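PDB 1KNV: Bse634I restriction endonuclease from Geobacillus stearothermophilus, which cleaves double-stranded DNA at a specific recognition sequence, probably with the help of bound metal ions. Local coordinates for residues B[82-96]-B[277-291]. Residues are numbered along the deposited sequence; the frame is centred on the assembly and turned at random.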
# COMPACT_ATOMS: atom_id res chain seq x y z
N MET B 82 30.80 20.76 -20.27
CA MET B 82 30.96 19.71 -21.28
C MET B 82 29.73 18.81 -21.38
O MET B 82 29.25 18.52 -22.48
CB MET B 82 32.20 18.88 -20.96
CG MET B 82 33.49 19.63 -21.21
SD MET B 82 34.96 18.75 -20.73
CE MET B 82 36.21 19.99 -21.14
N ILE B 83 29.24 18.38 -20.22
CA ILE B 83 28.05 17.54 -20.16
C ILE B 83 26.88 18.30 -20.80
O ILE B 83 26.20 17.78 -21.69
CB ILE B 83 27.72 17.20 -18.68
CG1 ILE B 83 28.71 16.17 -18.16
CG2 ILE B 83 26.31 16.65 -18.56
CD1 ILE B 83 28.70 14.88 -18.95
N ALA B 84 26.65 19.53 -20.34
CA ALA B 84 25.57 20.35 -20.85
C ALA B 84 25.62 20.55 -22.36
O ALA B 84 24.60 20.40 -23.04
CB ALA B 84 25.57 21.71 -20.15
N ILE B 85 26.79 20.88 -22.90
CA ILE B 85 26.93 21.11 -24.34
C ILE B 85 26.69 19.83 -25.13
O ILE B 85 25.97 19.83 -26.14
CB ILE B 85 28.36 21.64 -24.68
CG1 ILE B 85 28.57 23.00 -24.03
CG2 ILE B 85 28.55 21.72 -26.19
CD1 ILE B 85 27.58 24.04 -24.48
N GLN B 86 27.29 18.73 -24.68
CA GLN B 86 27.13 17.47 -25.38
C GLN B 86 25.65 17.12 -25.41
O GLN B 86 25.11 16.79 -26.46
CB GLN B 86 27.94 16.37 -24.68
CG GLN B 86 28.07 15.07 -25.48
CD GLN B 86 28.90 15.21 -26.76
OE1 GLN B 86 28.90 14.30 -27.60
NE2 GLN B 86 29.60 16.33 -26.92
N SER B 87 24.99 17.21 -24.26
CA SER B 87 23.56 16.90 -24.17
C SER B 87 22.73 17.75 -25.11
O SER B 87 21.79 17.26 -25.74
CB SER B 87 23.05 17.09 -22.74
OG SER B 87 23.69 16.18 -21.86
N TRP B 88 23.07 19.03 -25.19
CA TRP B 88 22.34 19.96 -26.05
C TRP B 88 22.48 19.52 -27.51
O TRP B 88 21.50 19.50 -28.25
CB TRP B 88 22.87 21.39 -25.86
CG TRP B 88 22.31 22.40 -26.83
CD1 TRP B 88 22.52 22.44 -28.18
CD2 TRP B 88 21.49 23.52 -26.52
NE1 TRP B 88 21.87 23.52 -28.73
CE2 TRP B 88 21.24 24.20 -27.73
CE3 TRP B 88 20.95 24.02 -25.33
CZ2 TRP B 88 20.46 25.36 -27.79
CZ3 TRP B 88 20.17 25.18 -25.39
CH2 TRP B 88 19.94 25.83 -26.61
N ASN B 89 23.69 19.15 -27.93
CA ASN B 89 23.90 18.71 -29.31
C ASN B 89 23.33 17.31 -29.56
O ASN B 89 22.99 16.97 -30.70
CB ASN B 89 25.39 18.75 -29.67
CG ASN B 89 25.93 20.16 -29.81
OD1 ASN B 89 25.21 21.08 -30.19
ND2 ASN B 89 27.22 20.34 -29.51
N TYR B 90 23.23 16.50 -28.51
CA TYR B 90 22.68 15.15 -28.62
C TYR B 90 21.23 15.14 -29.06
O TYR B 90 20.85 14.41 -29.97
CB TYR B 90 22.80 14.41 -27.28
CG TYR B 90 22.07 13.07 -27.24
CD1 TYR B 90 22.71 11.88 -27.59
CD2 TYR B 90 20.73 13.00 -26.87
CE1 TYR B 90 22.03 10.66 -27.56
CE2 TYR B 90 20.05 11.79 -26.85
CZ TYR B 90 20.70 10.63 -27.19
OH TYR B 90 19.99 9.45 -27.17
N ARG B 91 20.39 15.94 -28.40
CA ARG B 91 18.98 15.94 -28.79
C ARG B 91 18.81 16.53 -30.17
O ARG B 91 17.82 16.24 -30.86
CB ARG B 91 18.11 16.69 -27.77
CG ARG B 91 18.39 18.16 -27.64
CD ARG B 91 17.21 18.86 -26.95
NE ARG B 91 16.00 18.90 -27.77
CZ ARG B 91 15.83 19.68 -28.84
NH1 ARG B 91 16.79 20.50 -29.23
NH2 ARG B 91 14.68 19.66 -29.51
N VAL B 92 19.77 17.35 -30.59
CA VAL B 92 19.69 17.94 -31.91
C VAL B 92 20.05 16.92 -32.97
O VAL B 92 19.26 16.68 -33.88
CB VAL B 92 20.63 19.15 -32.06
CG1 VAL B 92 20.72 19.55 -33.52
CG2 VAL B 92 20.09 20.32 -31.25
N LYS B 93 21.22 16.29 -32.86
CA LYS B 93 21.61 15.31 -33.87
C LYS B 93 20.76 14.04 -33.88
O LYS B 93 20.67 13.36 -34.90
CB LYS B 93 23.09 14.96 -33.74
CG LYS B 93 23.47 14.17 -32.52
CD LYS B 93 24.97 14.03 -32.49
CE LYS B 93 25.42 13.18 -31.34
NZ LYS B 93 26.90 13.25 -31.20
N ARG B 94 20.13 13.73 -32.75
CA ARG B 94 19.26 12.56 -32.64
C ARG B 94 17.84 12.95 -33.04
O ARG B 94 16.96 12.10 -33.15
CB ARG B 94 19.26 12.01 -31.21
CG ARG B 94 20.52 11.24 -30.84
CD ARG B 94 20.64 9.92 -31.60
NE ARG B 94 21.71 9.08 -31.06
CZ ARG B 94 23.01 9.32 -31.19
NH1 ARG B 94 23.43 10.39 -31.87
NH2 ARG B 94 23.91 8.52 -30.62
N GLU B 95 17.64 14.26 -33.24
CA GLU B 95 16.34 14.81 -33.61
C GLU B 95 15.24 14.44 -32.62
O GLU B 95 14.16 14.01 -33.01
CB GLU B 95 15.95 14.35 -35.02
CG GLU B 95 16.84 14.90 -36.13
CD GLU B 95 16.60 14.22 -37.47
OE1 GLU B 95 15.44 14.19 -37.92
OE2 GLU B 95 17.57 13.72 -38.08
N LEU B 96 15.52 14.61 -31.33
CA LEU B 96 14.55 14.30 -30.29
C LEU B 96 13.77 15.57 -30.01
O LEU B 96 13.99 16.23 -28.99
CB LEU B 96 15.27 13.83 -29.03
CG LEU B 96 16.09 12.55 -29.16
CD1 LEU B 96 16.91 12.32 -27.93
CD2 LEU B 96 15.15 11.38 -29.38
N LEU B 277 31.89 7.39 -18.09
CA LEU B 277 32.12 8.39 -19.11
C LEU B 277 33.60 8.69 -19.30
O LEU B 277 34.21 9.36 -18.47
CB LEU B 277 31.36 9.67 -18.76
CG LEU B 277 29.85 9.52 -18.56
CD1 LEU B 277 29.27 10.80 -18.01
CD2 LEU B 277 29.19 9.16 -19.89
N THR B 278 34.17 8.20 -20.39
CA THR B 278 35.58 8.43 -20.67
C THR B 278 35.71 9.40 -21.82
O THR B 278 36.46 10.37 -21.76
CB THR B 278 36.32 7.12 -21.05
OG1 THR B 278 36.16 6.16 -20.00
CG2 THR B 278 37.80 7.39 -21.25
N SER B 279 34.94 9.15 -22.87
CA SER B 279 34.94 9.98 -24.06
C SER B 279 33.61 10.67 -24.16
O SER B 279 32.66 10.30 -23.48
CB SER B 279 35.13 9.11 -25.30
OG SER B 279 34.03 8.23 -25.49
N PHE B 280 33.54 11.67 -25.02
CA PHE B 280 32.29 12.37 -25.22
C PHE B 280 31.28 11.45 -25.87
O PHE B 280 30.08 11.64 -25.72
CB PHE B 280 32.52 13.61 -26.07
CG PHE B 280 33.21 14.68 -25.34
CD1 PHE B 280 34.58 14.61 -25.13
CD2 PHE B 280 32.49 15.71 -24.75
CE1 PHE B 280 35.23 15.55 -24.34
CE2 PHE B 280 33.11 16.65 -23.95
CZ PHE B 280 34.49 16.57 -23.75
N GLU B 281 31.76 10.45 -26.58
CA GLU B 281 30.85 9.53 -27.22
C GLU B 281 30.14 8.72 -26.13
O GLU B 281 29.00 8.30 -26.32
CB GLU B 281 31.60 8.59 -28.16
CG GLU B 281 30.72 7.51 -28.76
CD GLU B 281 31.44 6.67 -29.78
OE1 GLU B 281 32.60 6.30 -29.52
OE2 GLU B 281 30.85 6.37 -30.84
N ASP B 282 30.81 8.52 -25.00
CA ASP B 282 30.22 7.76 -23.89
C ASP B 282 29.00 8.48 -23.31
O ASP B 282 28.15 7.86 -22.67
CB ASP B 282 31.23 7.54 -22.76
CG ASP B 282 32.31 6.54 -23.12
OD1 ASP B 282 32.07 5.68 -24.00
OD2 ASP B 282 33.39 6.61 -22.49
N ILE B 283 28.93 9.79 -23.54
CA ILE B 283 27.82 10.60 -23.07
C ILE B 283 26.61 10.29 -23.94
O ILE B 283 25.51 10.09 -23.44
CB ILE B 283 28.14 12.11 -23.17
CG1 ILE B 283 29.31 12.47 -22.25
CG2 ILE B 283 26.91 12.93 -22.81
CD1 ILE B 283 29.78 13.92 -22.37
N ASP B 284 26.84 10.25 -25.26
CA ASP B 284 25.78 9.94 -26.22
C ASP B 284 25.25 8.52 -25.99
O ASP B 284 24.05 8.28 -26.06
CB ASP B 284 26.30 10.01 -27.66
CG ASP B 284 26.70 11.40 -28.09
OD1 ASP B 284 26.37 12.37 -27.38
OD2 ASP B 284 27.35 11.50 -29.15
N LYS B 285 26.16 7.58 -25.75
CA LYS B 285 25.78 6.19 -25.51
C LYS B 285 24.90 6.08 -24.26
O LYS B 285 23.91 5.37 -24.24
CB LYS B 285 27.02 5.31 -25.37
CG LYS B 285 27.85 5.16 -26.64
CD LYS B 285 29.02 4.21 -26.39
CE LYS B 285 29.85 3.97 -27.64
NZ LYS B 285 31.01 3.08 -27.33
N MET B 286 25.28 6.80 -23.21
CA MET B 286 24.51 6.80 -21.97
C MET B 286 23.11 7.31 -22.23
O MET B 286 22.13 6.71 -21.81
CB MET B 286 25.18 7.69 -20.93
CG MET B 286 24.26 8.01 -19.76
SD MET B 286 25.06 9.03 -18.56
CE MET B 286 25.05 10.60 -19.36
N LEU B 287 23.01 8.45 -22.91
CA LEU B 287 21.72 9.05 -23.20
C LEU B 287 20.90 8.15 -24.10
O LEU B 287 19.68 8.11 -23.99
CB LEU B 287 21.91 10.41 -23.85
CG LEU B 287 22.51 11.44 -22.90
CD1 LEU B 287 22.82 12.74 -23.64
CD2 LEU B 287 21.53 11.67 -21.74
N ASP B 288 21.57 7.43 -24.99
CA ASP B 288 20.84 6.52 -25.86
C ASP B 288 20.15 5.46 -25.03
O ASP B 288 18.99 5.14 -25.28
CB ASP B 288 21.77 5.83 -26.86
CG ASP B 288 22.09 6.70 -28.06
OD1 ASP B 288 21.28 7.60 -28.38
OD2 ASP B 288 23.15 6.47 -28.69
N GLN B 289 20.86 4.91 -24.05
CA GLN B 289 20.27 3.87 -23.21
C GLN B 289 19.18 4.40 -22.32
O GLN B 289 18.24 3.69 -21.97
CB GLN B 289 21.33 3.20 -22.33
CG GLN B 289 20.73 2.02 -21.58
CD GLN B 289 21.69 1.37 -20.60
OE1 GLN B 289 22.83 1.05 -20.94
NE2 GLN B 289 21.22 1.16 -19.37
N ILE B 290 19.30 5.67 -21.95
CA ILE B 290 18.32 6.31 -21.09
C ILE B 290 17.04 6.68 -21.82
O ILE B 290 15.96 6.38 -21.34
CB ILE B 290 18.92 7.56 -20.43
CG1 ILE B 290 20.00 7.15 -19.44
CG2 ILE B 290 17.85 8.35 -19.73
CD1 ILE B 290 20.62 8.31 -18.71
N ILE B 291 17.15 7.32 -22.97
CA ILE B 291 15.97 7.74 -23.72
C ILE B 291 15.14 6.57 -24.27
O ILE B 291 13.91 6.61 -24.26
CB ILE B 291 16.33 8.73 -24.88
CG1 ILE B 291 16.49 10.16 -24.33
CG2 ILE B 291 15.22 8.76 -25.91
CD1 ILE B 291 17.73 10.39 -23.55
O HOH W 1 26.10 14.97 -28.57
O HOH W 2 26.96 9.28 -31.17
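Tyr90 drops into a hole formed by Asp284, Leu287, Asp288 and Ile291, a knob-into-hole contact between helix segments 82-93 and 281-291, whose axes cross at -58°. Leu287 CB makes a CH-pi contact, 3.7 Å from the centroid of the Tyr90 ring, and Arg94 CG lies over the opposite face. With CG anti to the backbone N (chi1 171°), the ring reaches across to the second helix, where Tyr90 OH donates to Asp288 OD1 at 2.6 Å on the anti side, tilted out of the carboxylate plane.

Among the charged groups, Arg94 grips the Asp288 carboxylate side-on: NE reaches OD1 at 3.1 Å, and NH2 meets OD2 more squarely at 2.9 Å (166°), both on syn lone pairs. Lys93 NZ approaches Asp284 OD2 from above the carboxylate plane at 2.7 Å, and a water links Arg94 NH2 to the same oxygen.

Apolar packing continues where Ile83 CD1 touches Ile283 CD1 (3.7 Å), and Met82 SD borders the Phe280 ring edge, a Met-aromatic contact.

Were Tyr90 replaced by an alanine, Leu287 would probably lose its aromatic cover and Asp288 OD1 its hydroxyl donor. Apolar packing, a shared carboxylate and the buried Asp284 balanced by Lys93 together probably set how the helices sit beside the nuclease sheet.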